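Local coordinates for fat acid-binding protein (PDB 3NYI) that binds stearic acid and probably serves as a fatty-acid-binding protein of the DegV family, at residues Asp10-Leu15 with Gly273-Val278; Lys17-Lys22 with Asp265-Val270; Arg163-Val168 with Lys225-Glu230; Lys215-Val220 with Lys246-Glu251. All coordinates share one frame; numbering follows the deposited sequence.

Interaction 1: residues Asp10-Leu15 with Gly273-Val278; sequences DSACDL and GIVSAV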
loop_
_atom_site.group_PDB
_atom_site.type_symbol
_atom_site.label_atom_id
_atom_site.label_comp_id
_atom_site.label_asym_id
_atom_site.label_seq_id
_atom_site.Cartn_x
_atom_site.Cartn_y
_atom_site.Cartn_z
ATOM N N ASP A 10 4.910 8.009 0.903
ATOM C CA ASP A 10 3.781 8.638 0.240
ATOM C C ASP A 10 2.514 8.045 0.834
ATOM O O ASP A 10 2.556 7.014 1.523
ATOM C CB ASP A 10 3.852 8.520 -1.299
ATOM C CG ASP A 10 3.745 7.077 -1.804
ATOM O OD1 ASP A 10 3.160 6.244 -1.095
ATOM O OD2 ASP A 10 4.230 6.793 -2.930
ATOM N N SER A 11 1.387 8.695 0.592
ATOM C CA SER A 11 0.159 8.324 1.297
ATOM C C SER A 11 -0.457 7.000 0.847
ATOM O O SER A 11 -1.487 6.586 1.379
ATOM C CB SER A 11 -0.886 9.446 1.214
ATOM O OG SER A 11 -1.174 9.749 -0.138
ATOM N N ALA A 12 0.169 6.327 -0.115
ATOM C CA ALA A 12 -0.372 5.051 -0.586
ATOM C C ALA A 12 -0.241 3.953 0.464
ATOM O O ALA A 12 -0.900 2.924 0.349
ATOM C CB ALA A 12 0.304 4.601 -1.907
ATOM N N CYS A 13 0.602 4.166 1.477
ATOM C CA CYS A 13 0.865 3.115 2.485
ATOM C C CYS A 13 -0.324 2.889 3.436
ATOM O O CYS A 13 -0.456 1.826 4.044
ATOM C CB CYS A 13 2.131 3.447 3.290
ATOM S SG CYS A 13 1.925 4.853 4.458
ATOM N N ASP A 14 -1.181 3.896 3.569
ATOM C CA ASP A 14 -2.418 3.756 4.358
ATOM C C ASP A 14 -2.199 3.457 5.858
ATOM O O ASP A 14 -3.091 2.938 6.529
ATOM C CB ASP A 14 -3.327 2.673 3.748
ATOM C CG ASP A 14 -3.824 3.034 2.363
ATOM O OD1 ASP A 14 -3.895 4.247 2.061
ATOM O OD2 ASP A 14 -4.166 2.111 1.582
ATOM N N LEU A 15 -1.022 3.778 6.379
ATOM C CA LEU A 15 -0.749 3.583 7.800
ATOM C C LEU A 15 -1.680 4.434 8.651
ATOM O O LEU A 15 -1.971 5.574 8.304
ATOM C CB LEU A 15 0.715 3.906 8.111
ATOM C CG LEU A 15 1.707 2.809 7.727
ATOM C CD1 LEU A 15 3.122 3.382 7.625
ATOM C CD2 LEU A 15 1.645 1.643 8.724
ATOM N N GLY A 273 -6.744 3.126 1.487
ATOM C CA GLY A 273 -6.860 4.555 1.250
ATOM C C GLY A 273 -7.323 4.956 -0.128
ATOM O O GLY A 273 -7.525 4.123 -1.012
ATOM N N ILE A 274 -7.481 6.269 -0.287
ATOM C CA ILE A 274 -7.872 6.902 -1.531
ATOM C C ILE A 274 -7.032 6.491 -2.731
ATOM O O ILE A 274 -7.574 6.207 -3.798
ATOM C CB ILE A 274 -7.788 8.430 -1.348
ATOM C CG1 ILE A 274 -8.888 8.883 -0.377
ATOM C CG2 ILE A 274 -7.879 9.142 -2.691
ATOM C CD1 ILE A 274 -8.864 10.400 -0.053
ATOM N N VAL A 275 -5.711 6.463 -2.573
ATOM C CA VAL A 275 -4.840 6.093 -3.703
ATOM C C VAL A 275 -5.271 4.751 -4.344
ATOM O O VAL A 275 -5.412 4.644 -5.563
ATOM C CB VAL A 275 -3.353 6.019 -3.288
ATOM C CG1 VAL A 275 -2.499 5.484 -4.449
ATOM C CG2 VAL A 275 -2.862 7.385 -2.819
ATOM N N SER A 276 -5.472 3.725 -3.528
ATOM C CA SER A 276 -5.906 2.441 -4.067
ATOM C C SER A 276 -7.372 2.430 -4.461
ATOM O O SER A 276 -7.747 1.867 -5.499
ATOM C CB SER A 276 -5.653 1.300 -3.066
ATOM O OG SER A 276 -4.273 1.113 -2.858
ATOM N N ALA A 277 -8.212 3.040 -3.631
ATOM C CA ALA A 277 -9.651 2.960 -3.856
ATOM C C ALA A 277 -10.090 3.608 -5.167
ATOM O O ALA A 277 -11.044 3.151 -5.794
ATOM C CB ALA A 277 -10.423 3.549 -2.669
ATOM N N VAL A 278 -9.413 4.674 -5.578
ATOM C CA VAL A 278 -9.758 5.299 -6.847
ATOM C C VAL A 278 -9.609 4.265 -7.963
ATOM O O VAL A 278 -10.363 4.261 -8.936
ATOM C CB VAL A 278 -8.908 6.561 -7.128
ATOM C CG1 VAL A 278 -8.966 6.947 -8.603
ATOM C CG2 VAL A 278 -9.385 7.738 -6.251
HETATM O O HOH W 1 -3.443 2.970 -1.046
HETATM O O HOH W 2 -4.127 6.341 0.132
#
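Asp14 meets the start of helix 274-280 with its carboxylate: Gly273 N, at the N-cap position, donates to Asp14 OD2 over 2.8 Å in a fairly straight bond (162°). The donor stands well above the carboxylate plane, 60° out of it, and Thr128 OG1 bonds to the same oxygen. The Asp14 side chain leaves beside its own backbone N, CG anti to the carbonyl carbon (chi1 -64°), which turns the carboxylate onto the glycine. Two waters fill in round it. One donates to Asp14 OD2 and to Ala12 O and also bonds Ser276 OG; the other lies 2.9 Å from Asp14 OD1, probably donating to it, and accepts from Val275 N at 3.1 Å, so a helix-start amide is reached through water. Beside this polar patch Val275 brings both methyls to the 3-10 turn 11-13: CG1 lies 3.9 Å from Ala12 CB, and CG2 is 4.0 Å from Ser11 OG, a hydroxyl bonded to Asp42. Asp10 OD1 accepts from Ala12 N at 3.1 Å, closing an Asx turn. Val275 also touches the stearic acid; the buried contact joins the Asx turn at the end of strand 6-10 to a helix N-terminus beside the lipid site of this DegV-family protein.

Interaction 2: residues Lys17-Lys22 with Asp265-Val270; sequences KEYLEK and DSETNV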
loop_
_atom_site.group_PDB
_atom_site.type_symbol
_atom_site.label_atom_id
_atom_site.label_comp_id
_atom_site.label_asym_id
_atom_site.label_seq_id
_atom_site.Cartn_x
_atom_site.Cartn_y
_atom_site.Cartn_z
ATOM N N LYS A 17 -3.386 6.819 11.576
ATOM C CA LYS A 17 -2.975 8.024 12.300
ATOM C C LYS A 17 -2.155 7.665 13.535
ATOM O O LYS A 17 -1.107 8.262 13.787
ATOM C CB LYS A 17 -4.189 8.849 12.722
ATOM C CG LYS A 17 -4.865 9.594 11.584
ATOM C CD LYS A 17 -3.966 10.676 11.013
ATOM C CE LYS A 17 -4.707 11.520 9.976
ATOM N NZ LYS A 17 -5.864 12.261 10.561
ATOM N N GLU A 18 -2.644 6.687 14.295
ATOM C CA GLU A 18 -1.957 6.207 15.496
ATOM C C GLU A 18 -0.540 5.732 15.209
ATOM O O GLU A 18 0.387 6.019 15.968
ATOM C CB GLU A 18 -2.706 5.029 16.116
ATOM C CG GLU A 18 -4.044 5.333 16.737
ATOM C CD GLU A 18 -4.576 4.138 17.513
ATOM O OE1 GLU A 18 -3.845 3.123 17.615
ATOM O OE2 GLU A 18 -5.715 4.209 18.024
ATOM N N TYR A 19 -0.381 4.962 14.135
ATOM C CA TYR A 19 0.914 4.381 13.819
ATOM C C TYR A 19 1.902 5.492 13.496
ATOM O O TYR A 19 3.051 5.458 13.936
ATOM C CB TYR A 19 0.808 3.424 12.632
ATOM C CG TYR A 19 2.098 2.693 12.352
ATOM C CD1 TYR A 19 2.270 1.369 12.751
ATOM C CD2 TYR A 19 3.156 3.334 11.720
ATOM C CE1 TYR A 19 3.453 0.695 12.498
ATOM C CE2 TYR A 19 4.346 2.676 11.474
ATOM C CZ TYR A 19 4.493 1.362 11.865
ATOM O OH TYR A 19 5.680 0.719 11.611
ATOM N N LEU A 20 1.442 6.475 12.726
ATOM C CA LEU A 20 2.294 7.580 12.302
ATOM C C LEU A 20 2.843 8.348 13.504
ATOM O O LEU A 20 4.029 8.668 13.555
ATOM C CB LEU A 20 1.535 8.527 11.367
ATOM C CG LEU A 20 1.037 7.880 10.072
ATOM C CD1 LEU A 20 0.244 8.886 9.262
ATOM C CD2 LEU A 20 2.203 7.339 9.261
ATOM N N GLU A 21 1.977 8.644 14.464
ATOM C CA GLU A 21 2.406 9.355 15.661
ATOM C C GLU A 21 3.345 8.497 16.505
ATOM O O GLU A 21 4.404 8.956 16.935
ATOM C CB GLU A 21 1.203 9.803 16.490
ATOM C CG GLU A 21 1.596 10.532 17.768
ATOM C CD GLU A 21 0.425 11.219 18.441
ATOM O OE1 GLU A 21 -0.251 10.568 19.265
ATOM O OE2 GLU A 21 0.184 12.410 18.146
ATOM N N LYS A 22 2.960 7.248 16.725
ATOM C CA LYS A 22 3.746 6.346 17.553
ATOM C C LYS A 22 5.168 6.154 17.048
ATOM O O LYS A 22 6.114 6.184 17.835
ATOM C CB LYS A 22 3.065 4.992 17.654
ATOM C CG LYS A 22 3.802 4.002 18.530
ATOM C CD LYS A 22 2.968 2.762 18.706
ATOM C CE LYS A 22 3.658 1.738 19.586
ATOM N NZ LYS A 22 2.936 0.444 19.481
ATOM N N ASP A 265 -1.317 -8.947 12.822
ATOM C CA ASP A 265 -0.601 -7.841 13.434
ATOM C C ASP A 265 -1.419 -6.583 13.217
ATOM O O ASP A 265 -1.409 -6.005 12.136
ATOM C CB ASP A 265 0.808 -7.700 12.868
ATOM C CG ASP A 265 1.835 -8.458 13.695
ATOM O OD1 ASP A 265 2.746 -7.804 14.254
ATOM O OD2 ASP A 265 1.714 -9.704 13.808
ATOM N N SER A 266 -2.142 -6.172 14.253
ATOM C CA SER A 266 -3.181 -5.165 14.091
ATOM C C SER A 266 -2.635 -3.779 13.788
ATOM O O SER A 266 -3.336 -2.946 13.211
ATOM C CB SER A 266 -4.092 -5.135 15.324
ATOM O OG SER A 266 -3.328 -4.933 16.494
ATOM N N GLU A 267 -1.388 -3.524 14.173
ATOM C CA GLU A 267 -0.796 -2.214 13.924
ATOM C C GLU A 267 -0.794 -1.873 12.437
ATOM O O GLU A 267 -0.918 -0.704 12.060
ATOM C CB GLU A 267 0.634 -2.137 14.466
ATOM C CG GLU A 267 0.745 -1.632 15.890
ATOM C CD GLU A 267 2.116 -1.027 16.180
ATOM O OE1 GLU A 267 2.169 0.160 16.565
ATOM O OE2 GLU A 267 3.137 -1.732 16.007
ATOM N N THR A 268 -0.659 -2.900 11.601
ATOM C CA THR A 268 -0.553 -2.698 10.152
ATOM C C THR A 268 -1.789 -3.123 9.360
ATOM O O THR A 268 -1.748 -3.198 8.135
ATOM C CB THR A 268 0.712 -3.357 9.568
ATOM O OG1 THR A 268 0.906 -4.652 10.162
ATOM C CG2 THR A 268 1.941 -2.477 9.863
ATOM N N ASN A 269 -2.888 -3.403 10.053
ATOM C CA ASN A 269 -4.178 -3.478 9.385
ATOM C C ASN A 269 -4.428 -2.086 8.807
ATOM O O ASN A 269 -4.020 -1.099 9.402
ATOM C CB ASN A 269 -5.300 -3.806 10.381
ATOM C CG ASN A 269 -5.288 -5.260 10.818
ATOM O OD1 ASN A 269 -4.601 -6.089 10.218
ATOM N ND2 ASN A 269 -6.053 -5.577 11.867
ATOM N N VAL A 270 -5.080 -1.996 7.660
ATOM C CA VAL A 270 -5.337 -0.673 7.089
ATOM C C VAL A 270 -6.760 -0.497 6.600
ATOM O O VAL A 270 -7.385 -1.435 6.102
ATOM C CB VAL A 270 -4.386 -0.360 5.919
ATOM C CG1 VAL A 270 -2.941 -0.261 6.413
ATOM C CG2 VAL A 270 -4.538 -1.406 4.792
#
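The first helix of this DegV-family protein, 17-23, here meets the loop between helix 246-260 and the short strand 270-271, joining an early element of the chain to a late one. Lys22 reaches over with its chain fully extended, CG anti to the backbone N (chi1 -179°), and NZ forms a salt bridge with Glu267 OE1 at 3.0 Å. The ammonium comes from above the carboxylate plane, 61° out of it, and the two side chains cross at about a right angle; Lys22 CD also lies 3.5 Å from Glu267 OE1. His23 NE2 bonds to the same oxygen. Deeper in, the Tyr19 side chain likewise crosses Glu267 at about a right angle, CD1 3.9 Å from Glu267 O and CE1 4.4 Å from Thr268 CG2, while its hydroxyl bonds to Asp136 of helix 128-143. The contact thus grades from a buried tyrosine to an exposed lysine. With both Lys22 and His23 on OE1, Glu267 would probably be held in its charged form, although solvent around the exposed Lys22 should weaken the attraction.

Interaction 3: residues Arg163-Val168 with Lys225-Glu230; sequences RIFFTV and KKYLDE. With STE (stearic acid), chain C.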
loop_
_atom_site.group_PDB
_atom_site.type_symbol
_atom_site.label_atom_id
_atom_site.label_comp_id
_atom_site.label_asym_id
_atom_site.label_seq_id
_atom_site.Cartn_x
_atom_site.Cartn_y
_atom_site.Cartn_z
ATOM N N ARG A 163 3.236 -10.123 -0.186
ATOM C CA ARG A 163 2.114 -10.435 -1.082
ATOM C C ARG A 163 0.857 -9.714 -0.626
ATOM O O ARG A 163 0.611 -9.603 0.574
ATOM C CB ARG A 163 1.771 -11.928 -1.062
ATOM C CG ARG A 163 2.830 -12.885 -1.598
ATOM C CD ARG A 163 3.025 -12.688 -3.103
ATOM N NE ARG A 163 3.923 -13.710 -3.636
ATOM C CZ ARG A 163 5.242 -13.634 -3.604
ATOM N NH1 ARG A 163 5.833 -12.566 -3.073
ATOM N NH2 ARG A 163 5.973 -14.626 -4.104
ATOM N N ILE A 164 0.031 -9.279 -1.574
ATOM C CA ILE A 164 -1.344 -8.943 -1.240
ATOM C C ILE A 164 -2.243 -9.934 -1.940
ATOM O O ILE A 164 -2.054 -10.218 -3.123
ATOM C CB ILE A 164 -1.782 -7.519 -1.719
ATOM C CG1 ILE A 164 -0.785 -6.450 -1.291
ATOM C CG2 ILE A 164 -3.177 -7.206 -1.156
ATOM C CD1 ILE A 164 -1.169 -5.013 -1.761
ATOM N N PHE A 165 -3.232 -10.441 -1.216
ATOM C CA PHE A 165 -4.249 -11.306 -1.788
ATOM C C PHE A 165 -5.585 -10.618 -1.575
ATOM O O PHE A 165 -5.955 -10.328 -0.445
ATOM C CB PHE A 165 -4.243 -12.659 -1.060
ATOM C CG PHE A 165 -2.924 -13.363 -1.123
ATOM C CD1 PHE A 165 -2.536 -14.012 -2.285
ATOM C CD2 PHE A 165 -2.053 -13.354 -0.035
ATOM C CE1 PHE A 165 -1.297 -14.663 -2.366
ATOM C CE2 PHE A 165 -0.822 -13.999 -0.106
ATOM C CZ PHE A 165 -0.445 -14.654 -1.280
ATOM N N PHE A 166 -6.306 -10.333 -2.648
ATOM C CA PHE A 166 -7.501 -9.506 -2.486
ATOM C C PHE A 166 -8.510 -9.663 -3.589
ATOM O O PHE A 166 -8.240 -10.306 -4.614
ATOM C CB PHE A 166 -7.131 -8.026 -2.306
ATOM C CG PHE A 166 -6.536 -7.364 -3.531
ATOM C CD1 PHE A 166 -7.273 -6.417 -4.245
ATOM C CD2 PHE A 166 -5.232 -7.642 -3.939
ATOM C CE1 PHE A 166 -6.739 -5.767 -5.362
ATOM C CE2 PHE A 166 -4.683 -6.993 -5.060
ATOM C CZ PHE A 166 -5.440 -6.042 -5.765
ATOM N N THR A 167 -9.683 -9.076 -3.366
ATOM C CA THR A 167 -10.696 -9.018 -4.400
ATOM C C THR A 167 -11.303 -7.614 -4.442
ATOM O O THR A 167 -11.049 -6.799 -3.558
ATOM C CB THR A 167 -11.771 -10.108 -4.193
ATOM O OG1 THR A 167 -12.576 -10.220 -5.374
ATOM C CG2 THR A 167 -12.650 -9.799 -2.976
ATOM N N VAL A 168 -12.063 -7.326 -5.494
ATOM C CA VAL A 168 -12.685 -6.012 -5.665
ATOM C C VAL A 168 -14.119 -6.192 -6.167
ATOM O O VAL A 168 -14.525 -7.306 -6.457
ATOM C CB VAL A 168 -11.893 -5.160 -6.653
ATOM C CG1 VAL A 168 -10.489 -4.863 -6.081
ATOM C CG2 VAL A 168 -11.791 -5.873 -8.011
ATOM N N LYS A 225 -3.427 -19.002 1.800
ATOM C CA LYS A 225 -3.075 -20.159 2.629
ATOM C C LYS A 225 -2.018 -21.022 1.945
ATOM O O LYS A 225 -1.054 -21.460 2.581
ATOM C CB LYS A 225 -4.300 -20.984 2.972
ATOM C CG LYS A 225 -3.961 -22.220 3.844
ATOM C CD LYS A 225 -5.208 -23.007 4.236
ATOM C CE LYS A 225 -4.833 -24.372 4.851
ATOM N NZ LYS A 225 -3.726 -24.241 5.845
ATOM N N LYS A 226 -2.198 -21.235 0.646
ATOM C CA LYS A 226 -1.233 -21.957 -0.167
ATOM C C LYS A 226 0.152 -21.304 -0.127
ATOM O O LYS A 226 1.164 -21.973 0.037
ATOM C CB LYS A 226 -1.744 -22.055 -1.609
ATOM C CG LYS A 226 -0.764 -22.689 -2.580
ATOM C CD LYS A 226 -1.318 -22.687 -4.008
ATOM C CE LYS A 226 -0.379 -23.410 -4.967
ATOM N NZ LYS A 226 -0.194 -24.831 -4.562
ATOM N N TYR A 227 0.204 -19.986 -0.286
ATOM C CA TYR A 227 1.470 -19.287 -0.237
ATOM C C TYR A 227 2.121 -19.372 1.151
ATOM O O TYR A 227 3.329 -19.618 1.275
ATOM C CB TYR A 227 1.258 -17.809 -0.619
ATOM C CG TYR A 227 2.508 -16.984 -0.508
ATOM C CD1 TYR A 227 3.492 -17.057 -1.490
ATOM C CD2 TYR A 227 2.712 -16.126 0.573
ATOM C CE1 TYR A 227 4.655 -16.302 -1.402
ATOM C CE2 TYR A 227 3.880 -15.344 0.666
ATOM C CZ TYR A 227 4.844 -15.446 -0.326
ATOM O OH TYR A 227 6.001 -14.688 -0.266
ATOM N N LEU A 228 1.331 -19.158 2.197
ATOM C CA LEU A 228 1.882 -19.212 3.547
ATOM C C LEU A 228 2.363 -20.619 3.899
ATOM O O LEU A 228 3.428 -20.785 4.492
ATOM C CB LEU A 228 0.882 -18.702 4.589
ATOM C CG LEU A 228 0.633 -17.190 4.487
ATOM C CD1 LEU A 228 -0.524 -16.770 5.381
ATOM C CD2 LEU A 228 1.902 -16.408 4.839
ATOM N N ASP A 229 1.585 -21.625 3.524
ATOM C CA ASP A 229 1.975 -23.007 3.796
ATOM C C ASP A 229 3.265 -23.391 3.084
ATOM O O ASP A 229 4.118 -24.075 3.654
ATOM C CB ASP A 229 0.845 -23.962 3.436
ATOM C CG ASP A 229 -0.333 -23.829 4.378
ATOM O OD1 ASP A 229 -0.182 -23.107 5.397
ATOM O OD2 ASP A 229 -1.398 -24.422 4.100
ATOM N N GLU A 230 3.418 -22.939 1.844
ATOM C CA GLU A 230 4.636 -23.199 1.089
ATOM C C GLU A 230 5.856 -22.584 1.756
ATOM O O GLU A 230 6.922 -23.190 1.764
ATOM C CB GLU A 230 4.527 -22.685 -0.351
ATOM C CG GLU A 230 3.610 -23.511 -1.237
ATOM C CD GLU A 230 3.353 -22.859 -2.590
ATOM O OE1 GLU A 230 3.796 -21.703 -2.804
ATOM O OE2 GLU A 230 2.698 -23.504 -3.436
HETATM C C1 STE C . -0.792 8.143 -9.273
HETATM O O1 STE C . 0.361 8.301 -9.535
HETATM O O2 STE C . -1.622 8.737 -9.896
HETATM C C2 STE C . -1.205 7.014 -8.301
HETATM C C3 STE C . -1.665 5.759 -9.087
HETATM C C4 STE C . -2.182 4.679 -8.105
HETATM C C5 STE C . -2.414 3.332 -8.828
HETATM C C6 STE C . -2.982 2.293 -7.835
HETATM C C7 STE C . -3.322 0.961 -8.552
HETATM C C8 STE C . -3.734 -0.080 -7.479
HETATM C C9 STE C . -4.112 -1.431 -8.128
HETATM C C10 STE C . -4.600 -2.399 -7.015
HETATM C C11 STE C . -3.380 -2.925 -6.257
HETATM C C12 STE C . -3.457 -2.812 -4.716
HETATM C C13 STE C . -4.879 -2.760 -4.137
HETATM C C14 STE C . -4.906 -3.751 -2.942
HETATM C C15 STE C . -6.136 -3.503 -2.038
HETATM C C16 STE C . -6.316 -4.726 -1.105
HETATM C C17 STE C . -5.462 -4.541 0.168
HETATM C C18 STE C . -5.753 -5.661 1.194
#
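Tyr227 of helix 213-231 lays its ring against Arg163 and Phe165 of strand 163-167, a helix-on-sheet packing in the domain built on the sheet that contains strands 163-167 and 285-291. Arg163 crosses one face of the tyrosine ring: its CG stands 3.6 Å from the ring centroid and 19° off the normal, a CH-pi contact. Bent at chi2, the arginine then carries its guanidinium out along the ring toward the hydroxyl, the two planes 38° apart; Tyr227 CE1 lies over one guanidinium face, 3.4 Å from Arg163 NH2. Both polar ends are anchored just before the strand, Arg163 NH1 to Ala160 O and Tyr227 OH to Ser161 O. Phe165 lies two residues on, on the same side of the strand. The Phe165 and Tyr227 side chains cross at about a right angle, their ring planes oblique at 53°, with Phe165 CZ 3.6 Å from Tyr227 CB and the ring centroids 5.8 Å apart. Val220, Val223 and Ala224 of the same helix also touch Phe165. The alternate residues serve the other side of the sheet, where the stearic acid tail lies: Ile164 CG2 is 3.8 Å from stearic acid C17, and stearic acid C14 sits over the centre of one face of the Phe166 ring, 3.6 Å from Phe166 CE1.

Interaction 4: residues Lys215-Val220 with Lys246-Glu251; sequences KLKNSV and KEEGFE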
loop_
_atom_site.group_PDB
_atom_site.type_symbol
_atom_site.label_atom_id
_atom_site.label_comp_id
_atom_site.label_asym_id
_atom_site.label_seq_id
_atom_site.Cartn_x
_atom_site.Cartn_y
_atom_site.Cartn_z
ATOM N N LYS A 215 -17.898 -16.077 -1.643
ATOM C CA LYS A 215 -17.060 -17.097 -2.268
ATOM C C LYS A 215 -15.715 -16.512 -2.713
ATOM O O LYS A 215 -14.674 -17.159 -2.613
ATOM C CB LYS A 215 -17.783 -17.737 -3.453
ATOM C CG LYS A 215 -18.911 -18.691 -3.053
ATOM C CD LYS A 215 -19.716 -19.133 -4.267
ATOM C CE LYS A 215 -20.152 -20.590 -4.154
ATOM N NZ LYS A 215 -19.216 -21.507 -4.868
ATOM N N LEU A 216 -15.738 -15.283 -3.211
ATOM C CA LEU A 216 -14.496 -14.633 -3.614
ATOM C C LEU A 216 -13.580 -14.430 -2.416
ATOM O O LEU A 216 -12.378 -14.633 -2.524
ATOM C CB LEU A 216 -14.771 -13.291 -4.306
ATOM C CG LEU A 216 -15.224 -13.391 -5.764
ATOM C CD1 LEU A 216 -16.090 -12.185 -6.153
ATOM C CD2 LEU A 216 -14.024 -13.526 -6.697
ATOM N N LYS A 217 -14.142 -14.026 -1.277
ATOM C CA LYS A 217 -13.326 -13.831 -0.082
ATOM C C LYS A 217 -12.763 -15.169 0.391
ATOM O O LYS A 217 -11.636 -15.238 0.883
ATOM C CB LYS A 217 -14.112 -13.139 1.036
ATOM C CG LYS A 217 -14.482 -11.693 0.719
ATOM C CD LYS A 217 -15.215 -11.010 1.867
ATOM C CE LYS A 217 -16.595 -11.615 2.119
ATOM N NZ LYS A 217 -17.363 -10.807 3.106
ATOM N N ASN A 218 -13.531 -16.236 0.234
ATOM C CA ASN A 218 -13.005 -17.554 0.577
ATOM C C ASN A 218 -11.861 -17.962 -0.349
ATOM O O ASN A 218 -10.903 -18.590 0.084
ATOM C CB ASN A 218 -14.113 -18.606 0.591
ATOM C CG ASN A 218 -15.022 -18.469 1.797
ATOM O OD1 ASN A 218 -14.602 -17.996 2.854
ATOM N ND2 ASN A 218 -16.272 -18.874 1.644
ATOM N N SER A 219 -11.953 -17.588 -1.620
ATOM C CA SER A 219 -10.887 -17.903 -2.566
ATOM C C SER A 219 -9.630 -17.105 -2.264
ATOM O O SER A 219 -8.525 -17.639 -2.377
ATOM C CB SER A 219 -11.321 -17.644 -4.007
ATOM O OG SER A 219 -12.402 -18.481 -4.354
ATOM N N VAL A 220 -9.797 -15.825 -1.912
ATOM C CA VAL A 220 -8.668 -15.018 -1.450
ATOM C C VAL A 220 -7.914 -15.753 -0.341
ATOM O O VAL A 220 -6.689 -15.861 -0.390
ATOM C CB VAL A 220 -9.101 -13.617 -0.956
ATOM C CG1 VAL A 220 -7.971 -12.944 -0.170
ATOM C CG2 VAL A 220 -9.507 -12.735 -2.137
ATOM N N LYS A 246 -16.600 -1.246 6.852
ATOM C CA LYS A 246 -15.736 -1.582 7.980
ATOM C C LYS A 246 -16.142 -2.876 8.693
ATOM O O LYS A 246 -15.280 -3.642 9.124
ATOM C CB LYS A 246 -15.677 -0.420 8.974
ATOM C CG LYS A 246 -15.164 0.870 8.358
ATOM C CD LYS A 246 -14.773 1.886 9.421
ATOM C CE LYS A 246 -14.248 3.176 8.790
ATOM N NZ LYS A 246 -15.303 3.917 8.034
ATOM N N GLU A 247 -17.449 -3.112 8.810
ATOM C CA GLU A 247 -17.960 -4.299 9.495
ATOM C C GLU A 247 -17.531 -5.566 8.785
ATOM O O GLU A 247 -17.164 -6.562 9.421
ATOM C CB GLU A 247 -19.489 -4.279 9.571
ATOM C CG GLU A 247 -20.073 -3.025 10.162
ATOM C CD GLU A 247 -19.355 -2.591 11.416
ATOM O OE1 GLU A 247 -18.980 -3.471 12.224
ATOM O OE2 GLU A 247 -19.168 -1.368 11.593
ATOM N N GLU A 248 -17.615 -5.530 7.460
ATOM C CA GLU A 248 -17.172 -6.644 6.640
ATOM C C GLU A 248 -15.696 -6.866 6.904
ATOM O O GLU A 248 -15.240 -8.002 7.053
ATOM C CB GLU A 248 -17.404 -6.360 5.155
ATOM C CG GLU A 248 -17.002 -7.529 4.264
ATOM C CD GLU A 248 -17.031 -7.206 2.778
ATOM O OE1 GLU A 248 -16.709 -6.060 2.404
ATOM O OE2 GLU A 248 -17.361 -8.112 1.979
ATOM N N GLY A 249 -14.948 -5.771 6.967
ATOM C CA GLY A 249 -13.532 -5.847 7.281
ATOM C C GLY A 249 -13.243 -6.581 8.583
ATOM O O GLY A 249 -12.423 -7.503 8.618
ATOM N N PHE A 250 -13.906 -6.171 9.662
ATOM C CA PHE A 250 -13.669 -6.800 10.963
ATOM C C PHE A 250 -14.036 -8.283 10.926
ATOM O O PHE A 250 -13.348 -9.116 11.512
ATOM C CB PHE A 250 -14.467 -6.105 12.072
ATOM C CG PHE A 250 -14.184 -4.643 12.193
ATOM C CD1 PHE A 250 -12.887 -4.167 12.103
ATOM C CD2 PHE A 250 -15.214 -3.740 12.409
ATOM C CE1 PHE A 250 -12.621 -2.810 12.210
ATOM C CE2 PHE A 250 -14.956 -2.386 12.524
ATOM C CZ PHE A 250 -13.655 -1.920 12.424
ATOM N N GLU A 251 -15.131 -8.596 10.244
ATOM C CA GLU A 251 -15.586 -9.972 10.118
ATOM C C GLU A 251 -14.592 -10.761 9.274
ATOM O O GLU A 251 -14.305 -11.923 9.546
ATOM C CB GLU A 251 -16.973 -10.015 9.466
ATOM C CG GLU A 251 -17.532 -11.422 9.279
ATOM C CD GLU A 251 -18.748 -11.468 8.357
ATOM O OE1 GLU A 251 -18.715 -10.832 7.279
ATOM O OE2 GLU A 251 -19.736 -12.154 8.706
HETATM O O HOH W 3 -16.221 -10.818 5.622
#
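Lys217 reaches from helix 213-231 obliquely across Glu248 on helix 246-260, its CD and CE both 3.6 Å from Glu248 OE2. A bend at chi3 (-67°) brings NZ round to that oxygen, and the two close a salt bridge of 2.9 Å. The lysine uses the anti lone pair of Glu248 OE2, the one turned away from the other carboxylate oxygen. The Glu248 chain is extended beyond CG. Arg213 NE makes a second salt bridge to the same OE2, and both side chains also touch Ile285 of strand 285-291. One turn along, Glu251 stays farther off, its OE1 4.4 Å from Lys217 NZ, and a water joins them by accepting from NZ at 2.8 Å and probably donating to OE1. The nearest CA atoms, those of Lys217 and Glu248, are 10.6 Å apart, so long side chains make the contact. With Lys217 and Arg213 both on OE2, Glu248 is probably held ionised; Glu251 adds at most a weaker, water-mediated attraction.

Overall arrangement
Interaction 1 is the buried one, its centre about 6 Å from the centre of the chain, with interactions 2, 3 and 4 progressively farther out and only partly buried. Interactions 1 and 2 adjoin, Leu15 packing on Leu20 and Val270 on the backbone at Asp14, and both tie the start of the chain to its late part. Interactions 3 and 4 share helix 213-231: Val220 and Leu216 rest on strand 163-167, while other residues of the helix face Arg163 or helix 246-260. Interactions 1 and 3 both border the stearic acid, through Val275 and through Ile164 and Phe166. Chemistry follows place: a carboxylate and waters at a helix start inside, rings and methylenes against the sheet, lysine-glutamate salt bridges in 2 and 4.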